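Local coordinates for protein MGS-M4 (Unidentified, PDB 4Q3M) that is an aldo-keto reductase of unknown substrate, probably using a nicotinamide cofactor to interconvert carbonyl compounds and alcohols on a TIM-barrel scaffold, at residues T71-N76 against L104-K109; K131-S136 against P153-Q158; P13-G18 against F241-F246. All coordinates share one frame; numbering follows the deposited sequence.

Contact 1 of 3, residues T71-N76 against L104-K109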
ATOM      1  N   THR A  71      -0.112 -18.540 -17.777  1.00 41.69           N
ATOM      2  CA  THR A  71      -0.818 -17.364 -17.289  1.00 42.28           C
ATOM      3  C   THR A  71      -0.347 -16.105 -18.002  1.00 43.11           C
ATOM      4  O   THR A  71       0.851 -15.829 -18.064  1.00 43.86           O
ATOM      5  CB  THR A  71      -0.626 -17.169 -15.772  1.00 46.87           C
ATOM      6  OG1 THR A  71      -1.136 -18.309 -15.070  1.00 50.41           O
ATOM      7  CG2 THR A  71      -1.356 -15.920 -15.294  1.00 48.32           C
ATOM      8  N   THR A  72      -1.291 -15.347 -18.548  1.00 38.37           N
ATOM      9  CA  THR A  72      -0.985 -14.020 -19.059  1.00 43.06           C
ATOM     10  C   THR A  72      -1.960 -13.016 -18.456  1.00 42.04           C
ATOM     11  O   THR A  72      -2.966 -13.396 -17.855  1.00 39.57           O
ATOM     12  CB  THR A  72      -1.038 -13.957 -20.594  1.00 46.48           C
ATOM     13  OG1 THR A  72      -0.512 -12.700 -21.039  1.00 41.87           O
ATOM     14  CG2 THR A  72      -2.460 -14.115 -21.090  1.00 47.35           C
ATOM     15  N   LYS A  73      -1.651 -11.734 -18.605  1.00 42.32           N
ATOM     16  CA  LYS A  73      -2.430 -10.695 -17.950  1.00 41.83           C
ATOM     17  C   LYS A  73      -2.901  -9.639 -18.933  1.00 40.16           C
ATOM     18  O   LYS A  73      -2.310  -9.449 -19.996  1.00 39.70           O
ATOM     19  CB  LYS A  73      -1.612 -10.036 -16.840  1.00 39.89           C
ATOM     20  CG  LYS A  73      -0.855 -11.020 -15.970  1.00 42.40           C
ATOM     21  CD  LYS A  73      -0.081 -10.318 -14.873  1.00 41.47           C
ATOM     22  CE  LYS A  73       0.816 -11.297 -14.135  1.00 40.67           C
ATOM     23  NZ  LYS A  73       1.937 -11.783 -14.988  1.00 42.57           N
ATOM     24  N   LEU A  74      -3.968  -8.947 -18.559  1.00 41.31           N
ATOM     25  CA  LEU A  74      -4.505  -7.881 -19.382  1.00 45.11           C
ATOM     26  C   LEU A  74      -3.987  -6.539 -18.866  1.00 47.39           C
ATOM     27  O   LEU A  74      -4.102  -6.247 -17.677  1.00 46.00           O
ATOM     28  CB  LEU A  74      -6.026  -7.900 -19.357  1.00 46.05           C
ATOM     29  CG  LEU A  74      -6.598  -6.589 -19.872  1.00 51.21           C
ATOM     30  CD1 LEU A  74      -6.794  -6.729 -21.358  1.00 53.66           C
ATOM     31  CD2 LEU A  74      -7.869  -6.224 -19.186  1.00 50.25           C
ATOM     32  N   TRP A  75      -3.425  -5.723 -19.753  1.00 45.53           N
ATOM     33  CA  TRP A  75      -2.812  -4.466 -19.332  1.00 42.73           C
ATOM     34  C   TRP A  75      -3.843  -3.355 -19.109  1.00 41.01           C
ATOM     35  O   TRP A  75      -4.948  -3.400 -19.650  1.00 42.44           O
ATOM     36  CB  TRP A  75      -1.765  -4.022 -20.357  1.00 42.03           C
ATOM     37  CG  TRP A  75      -0.982  -2.815 -19.944  1.00 39.70           C
ATOM     38  CD1 TRP A  75      -0.902  -1.627 -20.606  1.00 40.80           C
ATOM     39  CD2 TRP A  75      -0.182  -2.673 -18.762  1.00 41.55           C
ATOM     40  NE1 TRP A  75      -0.093  -0.755 -19.916  1.00 46.15           N
ATOM     41  CE2 TRP A  75       0.360  -1.373 -18.780  1.00 40.60           C
ATOM     42  CE3 TRP A  75       0.131  -3.519 -17.693  1.00 37.65           C
ATOM     43  CZ2 TRP A  75       1.197  -0.898 -17.773  1.00 41.48           C
ATOM     44  CZ3 TRP A  75       0.963  -3.046 -16.693  1.00 40.23           C
ATOM     45  CH2 TRP A  75       1.486  -1.748 -16.741  1.00 40.09           C
ATOM     46  N   ASN A  76      -3.457  -2.365 -18.306  1.00 37.61           N
ATOM     47  CA  ASN A  76      -4.331  -1.269 -17.890  1.00 41.54           C
ATOM     48  C   ASN A  76      -5.052  -0.555 -19.031  1.00 44.53           C
ATOM     49  O   ASN A  76      -6.225  -0.202 -18.908  1.00 43.46           O
ATOM     50  CB  ASN A  76      -3.522  -0.239 -17.095  1.00 42.80           C
ATOM     51  CG  ASN A  76      -2.741  -0.863 -15.957  1.00 45.27           C
ATOM     52  OD1 ASN A  76      -2.726  -2.083 -15.792  1.00 43.16           O
ATOM     53  ND2 ASN A  76      -2.080  -0.025 -15.165  1.00 48.85           N
ATOM     54  N   LEU A 104      -5.468 -12.721 -15.907  1.00 35.64           N
ATOM     55  CA  LEU A 104      -5.554 -11.801 -14.778  1.00 35.57           C
ATOM     56  C   LEU A 104      -5.710 -10.345 -15.202  1.00 38.86           C
ATOM     57  O   LEU A 104      -5.197  -9.929 -16.241  1.00 33.09           O
ATOM     58  CB  LEU A 104      -4.309 -11.930 -13.895  1.00 31.48           C
ATOM     59  CG  LEU A 104      -3.939 -13.307 -13.342  1.00 33.07           C
ATOM     60  CD1 LEU A 104      -2.622 -13.232 -12.584  1.00 30.53           C
ATOM     61  CD2 LEU A 104      -5.040 -13.843 -12.446  1.00 28.56           C
ATOM     62  N   ILE A 105      -6.424  -9.576 -14.385  1.00 39.76           N
ATOM     63  CA  ILE A 105      -6.419  -8.124 -14.501  1.00 36.15           C
ATOM     64  C   ILE A 105      -5.163  -7.616 -13.805  1.00 37.35           C
ATOM     65  O   ILE A 105      -4.980  -7.838 -12.608  1.00 37.83           O
ATOM     66  CB  ILE A 105      -7.673  -7.484 -13.875  1.00 35.87           C
ATOM     67  CG1 ILE A 105      -8.943  -8.099 -14.468  1.00 36.76           C
ATOM     68  CG2 ILE A 105      -7.660  -5.977 -14.078  1.00 29.50           C
ATOM     69  CD1 ILE A 105     -10.226  -7.532 -13.895  1.00 26.49           C
ATOM     70  N   HIS A 106      -4.297  -6.943 -14.556  1.00 38.07           N
ATOM     71  CA  HIS A 106      -2.958  -6.608 -14.076  1.00 35.20           C
ATOM     72  C   HIS A 106      -2.968  -5.605 -12.922  1.00 35.10           C
ATOM     73  O   HIS A 106      -2.272  -5.794 -11.924  1.00 32.19           O
ATOM     74  CB  HIS A 106      -2.110  -6.067 -15.228  1.00 38.26           C
ATOM     75  CG  HIS A 106      -0.644  -6.333 -15.076  1.00 42.35           C
ATOM     76  ND1 HIS A 106       0.194  -6.515 -16.155  1.00 44.67           N
ATOM     77  CD2 HIS A 106       0.132  -6.452 -13.973  1.00 46.19           C
ATOM     78  CE1 HIS A 106       1.423  -6.733 -15.723  1.00 47.66           C
ATOM     79  NE2 HIS A 106       1.413  -6.700 -14.403  1.00 48.28           N
ATOM     80  N   TRP A 107      -3.752  -4.542 -13.063  1.00 36.47           N
ATOM     81  CA  TRP A 107      -3.848  -3.517 -12.026  1.00 37.70           C
ATOM     82  C   TRP A 107      -5.287  -3.046 -11.834  1.00 39.19           C
ATOM     83  O   TRP A 107      -6.131  -3.222 -12.713  1.00 38.06           O
ATOM     84  CB  TRP A 107      -2.960  -2.315 -12.367  1.00 38.17           C
ATOM     85  CG  TRP A 107      -1.491  -2.614 -12.412  1.00 40.03           C
ATOM     86  CD1 TRP A 107      -0.773  -3.026 -13.497  1.00 44.36           C
ATOM     87  CD2 TRP A 107      -0.556  -2.498 -11.332  1.00 38.13           C
ATOM     88  NE1 TRP A 107       0.550  -3.185 -13.158  1.00 43.32           N
ATOM     89  CE2 TRP A 107       0.709  -2.866 -11.834  1.00 40.36           C
ATOM     90  CE3 TRP A 107      -0.666  -2.123  -9.990  1.00 35.93           C
ATOM     91  CZ2 TRP A 107       1.854  -2.873 -11.041  1.00 35.79           C
ATOM     92  CZ3 TRP A 107       0.472  -2.130  -9.203  1.00 39.57           C
ATOM     93  CH2 TRP A 107       1.717  -2.502  -9.731  1.00 37.98           C
ATOM     94  N   PHE A 108      -5.559  -2.441 -10.683  1.00 37.07           N
ATOM     95  CA  PHE A 108      -6.866  -1.848 -10.425  1.00 35.02           C
ATOM     96  C   PHE A 108      -6.944  -0.452 -11.033  1.00 31.72           C
ATOM     97  O   PHE A 108      -6.085   0.393 -10.784  1.00 34.15           O
ATOM     98  CB  PHE A 108      -7.150  -1.790  -8.923  1.00 23.69           C
ATOM     99  CG  PHE A 108      -8.492  -1.207  -8.582  1.00 33.76           C
ATOM    100  CD1 PHE A 108      -9.641  -1.975  -8.677  1.00 28.87           C
ATOM    101  CD2 PHE A 108      -8.603   0.108  -8.159  1.00 31.07           C
ATOM    102  CE1 PHE A 108     -10.876  -1.441  -8.362  1.00 27.72           C
ATOM    103  CE2 PHE A 108      -9.836   0.647  -7.843  1.00 30.15           C
ATOM    104  CZ  PHE A 108     -10.973  -0.128  -7.943  1.00 29.26           C
ATOM    105  N   LYS A 109      -7.978  -0.218 -11.836  1.00 35.22           N
ATOM    106  CA  LYS A 109      -8.157   1.067 -12.503  1.00 34.43           C
ATOM    107  C   LYS A 109      -9.587   1.572 -12.346  1.00 36.72           C
ATOM    108  O   LYS A 109     -10.193   2.049 -13.304  1.00 41.47           O
ATOM    109  CB  LYS A 109      -7.801   0.955 -13.988  1.00 33.22           C
ATOM    110  CG  LYS A 109      -6.362   0.541 -14.260  1.00 38.62           C
ATOM    111  CD  LYS A 109      -5.390   1.678 -13.984  1.00 39.17           C
ATOM    112  CE  LYS A 109      -5.608   2.833 -14.951  1.00 36.88           C
ATOM    113  NZ  LYS A 109      -4.574   3.893 -14.796  1.00 37.14           N
TER
HETATM  114  O   HOH W   1      -0.459  -7.061 -19.080  1.00 37.63           O
HETATM  115  O   HOH W   2      -4.928  -3.849 -15.836  1.00 37.16           O
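K73 and H106 meet where parallel strands 69-74 and 102-105 of the barrel end, a place consistent with the lysine and histidine of the aldo-keto reductase catalytic tetrad. The register is fixed by the backbone. L104 N donates to T72 O, and L104 O accepts from L74 N at 2.8 Å, so the two bonds of L104 flank K73. Just past the strand, H106 N still reaches L74 O (3.2 Å) and carries the parallel pairing into the loop.

Two groups sandwich the imidazole. On one face the K73 methylene CD stands 3.8 Å from the H106 ring centroid and 2° off the ring normal, a centred CH-pi contact. Over the opposite face W75 presents its six-membered edge, offset toward the rim, with planes at 80° and centroids 5.1 Å apart. The indole gets there because its CG is anti to the backbone N (chi1 -174°). Its CZ3 also touches W107 NE1, completing an aromatic cluster.

Water 1 lies in the imidazole plane, 3.0 Å from H106 ND1, and is weakly bonded to K73 O. Water 2 accepts from W107 N and lies 2.8 Å from N76 OD1, to which it can donate, as it can to L74 O. N76 ND2 is hydrogen-bonded to O of the C-terminal residue, Y274.

With both faces packed and ND1 hydrated at the edge, rotation of the H106 ring is restrained. The bend at the end of the K73 chain sends NZ to D43 and T44 O, leaving it 5.1 Å from H106 NE2, a spacing compatible with a shared active site.

Contact 2 of 3, residues K131-S136 against P153-Q158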
ATOM      1  N   LYS A 131      -9.359 -21.153 -18.574  1.00 52.60           N
ATOM      2  CA  LYS A 131      -9.678 -22.203 -17.617  1.00 51.78           C
ATOM      3  C   LYS A 131      -9.805 -21.650 -16.202  1.00 49.60           C
ATOM      4  O   LYS A 131     -10.369 -22.300 -15.321  1.00 52.54           O
ATOM      5  CB  LYS A 131      -8.614 -23.300 -17.662  1.00 47.58           C
ATOM      6  CG  LYS A 131      -8.551 -24.033 -18.991  1.00 48.36           C
ATOM      7  CD  LYS A 131      -9.906 -24.621 -19.349  1.00 50.73           C
ATOM      8  CE  LYS A 131      -9.886 -25.280 -20.719  1.00 54.43           C
ATOM      9  NZ  LYS A 131     -11.216 -25.850 -21.071  1.00 57.55           N
ATOM     10  N   ALA A 132      -9.279 -20.448 -15.994  1.00 45.50           N
ATOM     11  CA  ALA A 132      -9.361 -19.785 -14.699  1.00 45.16           C
ATOM     12  C   ALA A 132      -9.208 -18.277 -14.857  1.00 45.28           C
ATOM     13  O   ALA A 132      -8.391 -17.806 -15.648  1.00 42.56           O
ATOM     14  CB  ALA A 132      -8.304 -20.332 -13.752  1.00 44.98           C
ATOM     15  N   ILE A 133     -10.001 -17.520 -14.104  1.00 43.24           N
ATOM     16  CA  ILE A 133      -9.937 -16.064 -14.155  1.00 36.95           C
ATOM     17  C   ILE A 133      -9.671 -15.478 -12.774  1.00 35.77           C
ATOM     18  O   ILE A 133     -10.150 -15.995 -11.765  1.00 34.71           O
ATOM     19  CB  ILE A 133     -11.235 -15.458 -14.726  1.00 34.38           C
ATOM     20  CG1 ILE A 133     -12.455 -16.004 -13.981  1.00 33.53           C
ATOM     21  CG2 ILE A 133     -11.351 -15.753 -16.213  1.00 32.66           C
ATOM     22  CD1 ILE A 133     -13.768 -15.419 -14.449  1.00 32.65           C
ATOM     23  N   GLY A 134      -8.900 -14.397 -12.735  1.00 36.46           N
ATOM     24  CA  GLY A 134      -8.568 -13.746 -11.482  1.00 35.78           C
ATOM     25  C   GLY A 134      -8.065 -12.330 -11.677  1.00 36.36           C
ATOM     26  O   GLY A 134      -8.267 -11.728 -12.733  1.00 32.78           O
ATOM     27  N   VAL A 135      -7.408 -11.794 -10.654  1.00 37.31           N
ATOM     28  CA  VAL A 135      -6.874 -10.439 -10.713  1.00 34.68           C
ATOM     29  C   VAL A 135      -5.430 -10.369 -10.236  1.00 36.27           C
ATOM     30  O   VAL A 135      -4.850 -11.370  -9.814  1.00 34.92           O
ATOM     31  CB  VAL A 135      -7.712  -9.462  -9.870  1.00 29.61           C
ATOM     32  CG1 VAL A 135      -9.074  -9.246 -10.505  1.00 31.56           C
ATOM     33  CG2 VAL A 135      -7.848  -9.974  -8.441  1.00 28.55           C
ATOM     34  N   SER A 136      -4.859  -9.172 -10.311  1.00 38.66           N
ATOM     35  CA  SER A 136      -3.515  -8.917  -9.813  1.00 37.20           C
ATOM     36  C   SER A 136      -3.436  -7.499  -9.262  1.00 35.24           C
ATOM     37  O   SER A 136      -4.087  -6.591  -9.782  1.00 34.14           O
ATOM     38  CB  SER A 136      -2.476  -9.125 -10.915  1.00 34.94           C
ATOM     39  OG  SER A 136      -1.166  -8.877 -10.435  1.00 30.88           O
ATOM     40  N   PRO A 153     -16.904 -15.896  -9.345  1.00 40.71           N
ATOM     41  CA  PRO A 153     -15.992 -15.350  -8.331  1.00 38.36           C
ATOM     42  C   PRO A 153     -14.514 -15.499  -8.686  1.00 41.10           C
ATOM     43  O   PRO A 153     -14.126 -16.518  -9.260  1.00 41.62           O
ATOM     44  CB  PRO A 153     -16.330 -16.172  -7.084  1.00 38.37           C
ATOM     45  CG  PRO A 153     -17.750 -16.570  -7.279  1.00 39.19           C
ATOM     46  CD  PRO A 153     -17.896 -16.812  -8.753  1.00 40.84           C
ATOM     47  N   PRO A 154     -13.704 -14.480  -8.354  1.00 43.53           N
ATOM     48  CA  PRO A 154     -12.253 -14.469  -8.580  1.00 39.48           C
ATOM     49  C   PRO A 154     -11.573 -15.710  -8.016  1.00 35.38           C
ATOM     50  O   PRO A 154     -11.938 -16.179  -6.938  1.00 34.48           O
ATOM     51  CB  PRO A 154     -11.796 -13.210  -7.838  1.00 43.22           C
ATOM     52  CG  PRO A 154     -12.981 -12.317  -7.868  1.00 45.01           C
ATOM     53  CD  PRO A 154     -14.173 -13.223  -7.744  1.00 45.72           C
ATOM     54  N   MET A 155     -10.592 -16.232  -8.744  1.00 38.71           N
ATOM     55  CA  MET A 155      -9.941 -17.475  -8.357  1.00 39.33           C
ATOM     56  C   MET A 155      -8.505 -17.243  -7.902  1.00 35.85           C
ATOM     57  O   MET A 155      -7.976 -17.998  -7.085  1.00 42.07           O
ATOM     58  CB  MET A 155      -9.971 -18.468  -9.522  1.00 40.93           C
ATOM     59  CG  MET A 155     -11.351 -18.653 -10.134  1.00 41.95           C
ATOM     60  SD  MET A 155     -11.350 -19.718 -11.587  1.00 41.23           S
ATOM     61  CE  MET A 155     -13.069 -19.615 -12.081  1.00 35.78           C
ATOM     62  N   VAL A 156      -7.876 -16.200  -8.435  1.00 31.41           N
ATOM     63  CA  VAL A 156      -6.477 -15.909  -8.136  1.00 29.37           C
ATOM     64  C   VAL A 156      -6.237 -14.411  -7.951  1.00 32.91           C
ATOM     65  O   VAL A 156      -6.747 -13.594  -8.718  1.00 37.83           O
ATOM     66  CB  VAL A 156      -5.542 -16.435  -9.256  1.00 28.33           C
ATOM     67  CG1 VAL A 156      -4.115 -15.936  -9.059  1.00 25.23           C
ATOM     68  CG2 VAL A 156      -5.574 -17.957  -9.318  1.00 26.96           C
ATOM     69  N   ASN A 157      -5.471 -14.058  -6.922  1.00 27.79           N
ATOM     70  CA  ASN A 157      -5.014 -12.685  -6.738  1.00 25.34           C
ATOM     71  C   ASN A 157      -3.490 -12.630  -6.661  1.00 30.37           C
ATOM     72  O   ASN A 157      -2.901 -12.960  -5.632  1.00 27.06           O
ATOM     73  CB  ASN A 157      -5.629 -12.072  -5.478  1.00 23.26           C
ATOM     74  CG  ASN A 157      -5.302 -10.596  -5.326  1.00 25.15           C
ATOM     75  OD1 ASN A 157      -4.938  -9.924  -6.293  1.00 25.11           O
ATOM     76  ND2 ASN A 157      -5.430 -10.083  -4.108  1.00 25.92           N
ATOM     77  N   GLN A 158      -2.853 -12.219  -7.753  1.00 34.41           N
ATOM     78  CA  GLN A 158      -1.396 -12.150  -7.796  1.00 36.89           C
ATOM     79  C   GLN A 158      -0.886 -10.807  -7.283  1.00 34.95           C
ATOM     80  O   GLN A 158      -1.078  -9.773  -7.923  1.00 35.34           O
ATOM     81  CB  GLN A 158      -0.880 -12.394  -9.217  1.00 37.24           C
ATOM     82  CG  GLN A 158       0.637 -12.377  -9.316  1.00 43.53           C
ATOM     83  CD  GLN A 158       1.140 -12.552 -10.734  1.00 43.99           C
ATOM     84  OE1 GLN A 158       1.942 -11.755 -11.221  1.00 45.03           O
ATOM     85  NE2 GLN A 158       0.678 -13.602 -11.403  1.00 44.49           N
TER
HETATM   86  O   HOH W   3       1.284  -9.131 -11.678  1.00 38.03           O
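S136 and Q158 lie on one face of the sheet, V135 and N157 on the other, and the two pairs meet in different ways. S136 carries OG anti to its backbone N (chi1 180°), which points the hydroxyl across the strand gap. There it donates to Q158 O at 2.7 Å, tilted 22° from that carbonyl's plane. The same OG accepts from water 3 at 2.8 Å, whose second proton goes to Q158 OE1, 2.7 Å from the water. The extended Q158 chain passes beside S136 with its CB and CG near OG, and its amide thus returns to the hydroxyl through one water while NE2 binds E182 and D43.

On the other face V135 and N157 cross, with V135 CG2 3.6 Å from N157 OD1. N157 ND2 is bound by F138 O, which fixes the amide. In the backbone, V135 N donates to V156 O at 2.7 Å and V135 O accepts from Q158 N at 3.0 Å, so the two bonds of V135 straddle N157.

At the strand entrance M155 lays its extended thioether chain along A132 and I133. The sulfur SD touches A132 CB and receives a weak hydrogen bond from I133 N (3.6 Å), while I133 O accepts from M155 N at 3.1 Å; CE ends against I133 CG1.

The short strand axes of 133-136 and 156-158 diverge by 24° in the same N-to-C sense. Joined through helix 140-149, they form a right-handed beta-alpha-beta crossover of the TIM barrel. The S136 and Q158 positions, with N137 next in the chain, are consistent with the serine, asparagine and glutamine that hold the nicotinamide carboxamide in aldo-keto reductases.

Contact 3 of 3, residues P13-G18 against F241-F246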
ATOM      1  N   PRO A  13      -0.006 -25.438 -10.721  1.00 53.73           N
ATOM      2  CA  PRO A  13       1.325 -25.699 -10.159  1.00 54.11           C
ATOM      3  C   PRO A  13       1.755 -24.590  -9.205  1.00 51.76           C
ATOM      4  O   PRO A  13       1.819 -23.426  -9.605  1.00 50.81           O
ATOM      5  CB  PRO A  13       2.222 -25.744 -11.397  1.00 50.76           C
ATOM      6  CG  PRO A  13       1.315 -26.199 -12.487  1.00 51.63           C
ATOM      7  CD  PRO A  13      -0.020 -25.570 -12.187  1.00 51.64           C
ATOM      8  N   ILE A  14       2.038 -24.954  -7.959  1.00 51.78           N
ATOM      9  CA  ILE A  14       2.304 -23.977  -6.908  1.00 51.96           C
ATOM     10  C   ILE A  14       3.573 -23.171  -7.183  1.00 49.34           C
ATOM     11  O   ILE A  14       3.774 -22.101  -6.609  1.00 44.63           O
ATOM     12  CB  ILE A  14       2.412 -24.661  -5.525  1.00 41.93           C
ATOM     13  CG1 ILE A  14       2.111 -23.663  -4.403  1.00 40.58           C
ATOM     14  CG2 ILE A  14       3.775 -25.313  -5.345  1.00 44.74           C
ATOM     15  CD1 ILE A  14       2.078 -24.282  -3.025  1.00 42.92           C
ATOM     16  N   ILE A  15       4.422 -23.682  -8.069  1.00 49.78           N
ATOM     17  CA  ILE A  15       5.601 -22.943  -8.497  1.00 48.82           C
ATOM     18  C   ILE A  15       5.563 -22.743 -10.009  1.00 48.74           C
ATOM     19  O   ILE A  15       4.999 -23.558 -10.740  1.00 51.62           O
ATOM     20  CB  ILE A  15       6.910 -23.658  -8.089  1.00 52.35           C
ATOM     21  CG1 ILE A  15       8.100 -22.699  -8.193  1.00 44.56           C
ATOM     22  CG2 ILE A  15       7.134 -24.913  -8.924  1.00 46.09           C
ATOM     23  CD1 ILE A  15       9.424 -23.332  -7.848  1.00 51.61           C
ATOM     24  N   GLY A  16       6.145 -21.641 -10.470  1.00 46.34           N
ATOM     25  CA  GLY A  16       6.194 -21.344 -11.888  1.00 45.37           C
ATOM     26  C   GLY A  16       7.291 -20.354 -12.218  1.00 45.34           C
ATOM     27  O   GLY A  16       7.814 -19.676 -11.334  1.00 42.03           O
ATOM     28  N   LEU A  17       7.643 -20.272 -13.495  1.00 47.62           N
ATOM     29  CA  LEU A  17       8.666 -19.335 -13.939  1.00 52.41           C
ATOM     30  C   LEU A  17       8.082 -17.947 -14.169  1.00 53.48           C
ATOM     31  O   LEU A  17       7.071 -17.793 -14.852  1.00 51.94           O
ATOM     32  CB  LEU A  17       9.338 -19.831 -15.219  1.00 45.05           C
ATOM     33  CG  LEU A  17      10.328 -18.841 -15.840  1.00 47.07           C
ATOM     34  CD1 LEU A  17      11.511 -18.608 -14.911  1.00 51.20           C
ATOM     35  CD2 LEU A  17      10.792 -19.314 -17.207  1.00 48.83           C
ATOM     36  N   GLY A  18       8.725 -16.940 -13.590  1.00 53.51           N
ATOM     37  CA  GLY A  18       8.342 -15.564 -13.827  1.00 52.50           C
ATOM     38  C   GLY A  18       9.100 -14.999 -15.011  1.00 57.98           C
ATOM     39  O   GLY A  18      10.297 -15.243 -15.166  1.00 58.21           O
ATOM     40  N   PHE A 241      13.793 -24.016  -8.424  1.00 58.84           N
ATOM     41  CA  PHE A 241      12.859 -25.126  -8.554  1.00 61.25           C
ATOM     42  C   PHE A 241      13.171 -26.237  -7.558  1.00 63.98           C
ATOM     43  O   PHE A 241      12.273 -26.956  -7.120  1.00 65.12           O
ATOM     44  CB  PHE A 241      12.881 -25.683  -9.977  1.00 62.15           C
ATOM     45  CG  PHE A 241      11.794 -26.681 -10.252  1.00 63.53           C
ATOM     46  CD1 PHE A 241      10.486 -26.264 -10.444  1.00 63.32           C
ATOM     47  CD2 PHE A 241      12.077 -28.035 -10.321  1.00 64.16           C
ATOM     48  CE1 PHE A 241       9.483 -27.179 -10.697  1.00 63.62           C
ATOM     49  CE2 PHE A 241      11.078 -28.954 -10.574  1.00 64.79           C
ATOM     50  CZ  PHE A 241       9.778 -28.526 -10.763  1.00 64.42           C
ATOM     51  N   ASP A 242      14.446 -26.380  -7.207  1.00 64.59           N
ATOM     52  CA  ASP A 242      14.853 -27.379  -6.225  1.00 65.84           C
ATOM     53  C   ASP A 242      14.362 -26.969  -4.842  1.00 61.38           C
ATOM     54  O   ASP A 242      15.134 -26.494  -4.009  1.00 60.23           O
ATOM     55  CB  ASP A 242      16.372 -27.556  -6.225  1.00 66.29           C
ATOM     56  CG  ASP A 242      16.818 -28.749  -5.403  1.00 67.57           C
ATOM     57  OD1 ASP A 242      16.000 -29.672  -5.203  1.00 65.81           O
ATOM     58  OD2 ASP A 242      17.985 -28.766  -4.958  1.00 71.24           O
ATOM     59  N   VAL A 243      13.068 -27.161  -4.607  1.00 58.10           N
ATOM     60  CA  VAL A 243      12.426 -26.651  -3.406  1.00 57.49           C
ATOM     61  C   VAL A 243      11.404 -27.665  -2.878  1.00 61.31           C
ATOM     62  O   VAL A 243      10.604 -27.367  -1.989  1.00 58.90           O
ATOM     63  CB  VAL A 243      11.754 -25.282  -3.694  1.00 61.22           C
ATOM     64  CG1 VAL A 243      10.447 -25.463  -4.454  1.00 60.03           C
ATOM     65  CG2 VAL A 243      11.545 -24.491  -2.414  1.00 62.16           C
ATOM     66  N   PHE A 244      11.455 -28.878  -3.419  1.00 65.69           N
ATOM     67  CA  PHE A 244      10.520 -29.927  -3.026  1.00 65.50           C
ATOM     68  C   PHE A 244      11.232 -31.142  -2.439  1.00 68.24           C
ATOM     69  O   PHE A 244      10.700 -32.252  -2.463  1.00 69.15           O
ATOM     70  CB  PHE A 244       9.668 -30.353  -4.222  1.00 68.51           C
ATOM     71  CG  PHE A 244       8.969 -29.213  -4.903  1.00 68.48           C
ATOM     72  CD1 PHE A 244       7.822 -28.662  -4.358  1.00 66.00           C
ATOM     73  CD2 PHE A 244       9.459 -28.694  -6.089  1.00 69.19           C
ATOM     74  CE1 PHE A 244       7.177 -27.613  -4.982  1.00 62.71           C
ATOM     75  CE2 PHE A 244       8.819 -27.645  -6.719  1.00 66.14           C
ATOM     76  CZ  PHE A 244       7.676 -27.104  -6.164  1.00 64.36           C
ATOM     77  N   ASP A 245      12.433 -30.930  -1.912  1.00 69.28           N
ATOM     78  CA  ASP A 245      13.197 -32.014  -1.308  1.00 69.27           C
ATOM     79  C   ASP A 245      13.478 -31.736   0.165  1.00 71.59           C
ATOM     80  O   ASP A 245      14.273 -32.433   0.796  1.00 76.35           O
ATOM     81  CB  ASP A 245      14.508 -32.234  -2.065  1.00 67.84           C
ATOM     82  CG  ASP A 245      15.388 -31.002  -2.080  1.00 65.59           C
ATOM     83  OD1 ASP A 245      14.854 -29.885  -1.921  1.00 61.32           O
ATOM     84  OD2 ASP A 245      16.617 -31.151  -2.252  1.00 66.45           O
ATOM     85  N   PHE A 246      12.823 -30.714   0.707  1.00 70.27           N
ATOM     86  CA  PHE A 246      12.970 -30.378   2.118  1.00 69.87           C
ATOM     87  C   PHE A 246      11.747 -29.626   2.633  1.00 68.46           C
ATOM     88  O   PHE A 246      10.853 -29.272   1.864  1.00 63.10           O
ATOM     89  CB  PHE A 246      14.238 -29.551   2.347  1.00 65.29           C
ATOM     90  CG  PHE A 246      14.077 -28.089   2.038  1.00 65.20           C
ATOM     91  CD1 PHE A 246      14.095 -27.148   3.055  1.00 64.17           C
ATOM     92  CD2 PHE A 246      13.909 -27.655   0.734  1.00 65.89           C
ATOM     93  CE1 PHE A 246      13.951 -25.802   2.778  1.00 61.54           C
ATOM     94  CE2 PHE A 246      13.763 -26.310   0.450  1.00 63.36           C
ATOM     95  CZ  PHE A 246      13.786 -25.384   1.473  1.00 61.41           C
TER
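V243 N and F241 O are joined by a weak hydrogen bond of 2.6 Å that closes an inverse gamma turn centred on D242. The turn lies in the connection between helices 234-241 and 250-257, and the side chains of F241, V243 and F244 around it all reach the same isoleucine, I15; between the two segments the contact is entirely apolar.

Both branches of I15 are used. Its CG2 meets the rim of F244 in the ring plane, 3.6 Å from CZ, and lies obliquely against F241, 3.7 Å from CE1. The longer branch has CG1 anti to the backbone N (chi1 -164°), which carries CD1 to 4.1 Å from V243 CG1 and close to F241 CA. I14 adds its CG2 at the F244 edge, 4.1 Å from CE1.

The aromatic side is itself packed: V243 CG1 sits 3.5 Å above the F244 plane, over the ring centre, and F244 CE2 approaches one face of F241 near its rim. Backbone hydrogen bonds of I14 with V227 and of G18 with P229 tie P13-G18 to the last barrel strand, 226-227, and the residues just after it. The 241-246 loop thus packs on the lead-in to strand 17-18, beside the place where the first and last strands of the TIM barrel meet.

From the N terminus, P13-G18 opens first, and its partner F241-F246 comes only after the last strand, so contact 3 encloses most of the chain and ties the lead-in to the first barrel strand to the loop after helix 234-241. Within that long loop, contact 1 closes the unit of strand 69-74, helix 81-94 and strand 102-105; contact 2 then closes the unit of strand 133-136, helix 140-149 and strand 156-160. The two follow in series without crossing, yet they touch: strands 102-105 and 133-136 are neighbours, I105 N probably bonds G134 O, and K73 CE packs on Q158 OE1. Contact 3 lies on the other side of the chain's centre.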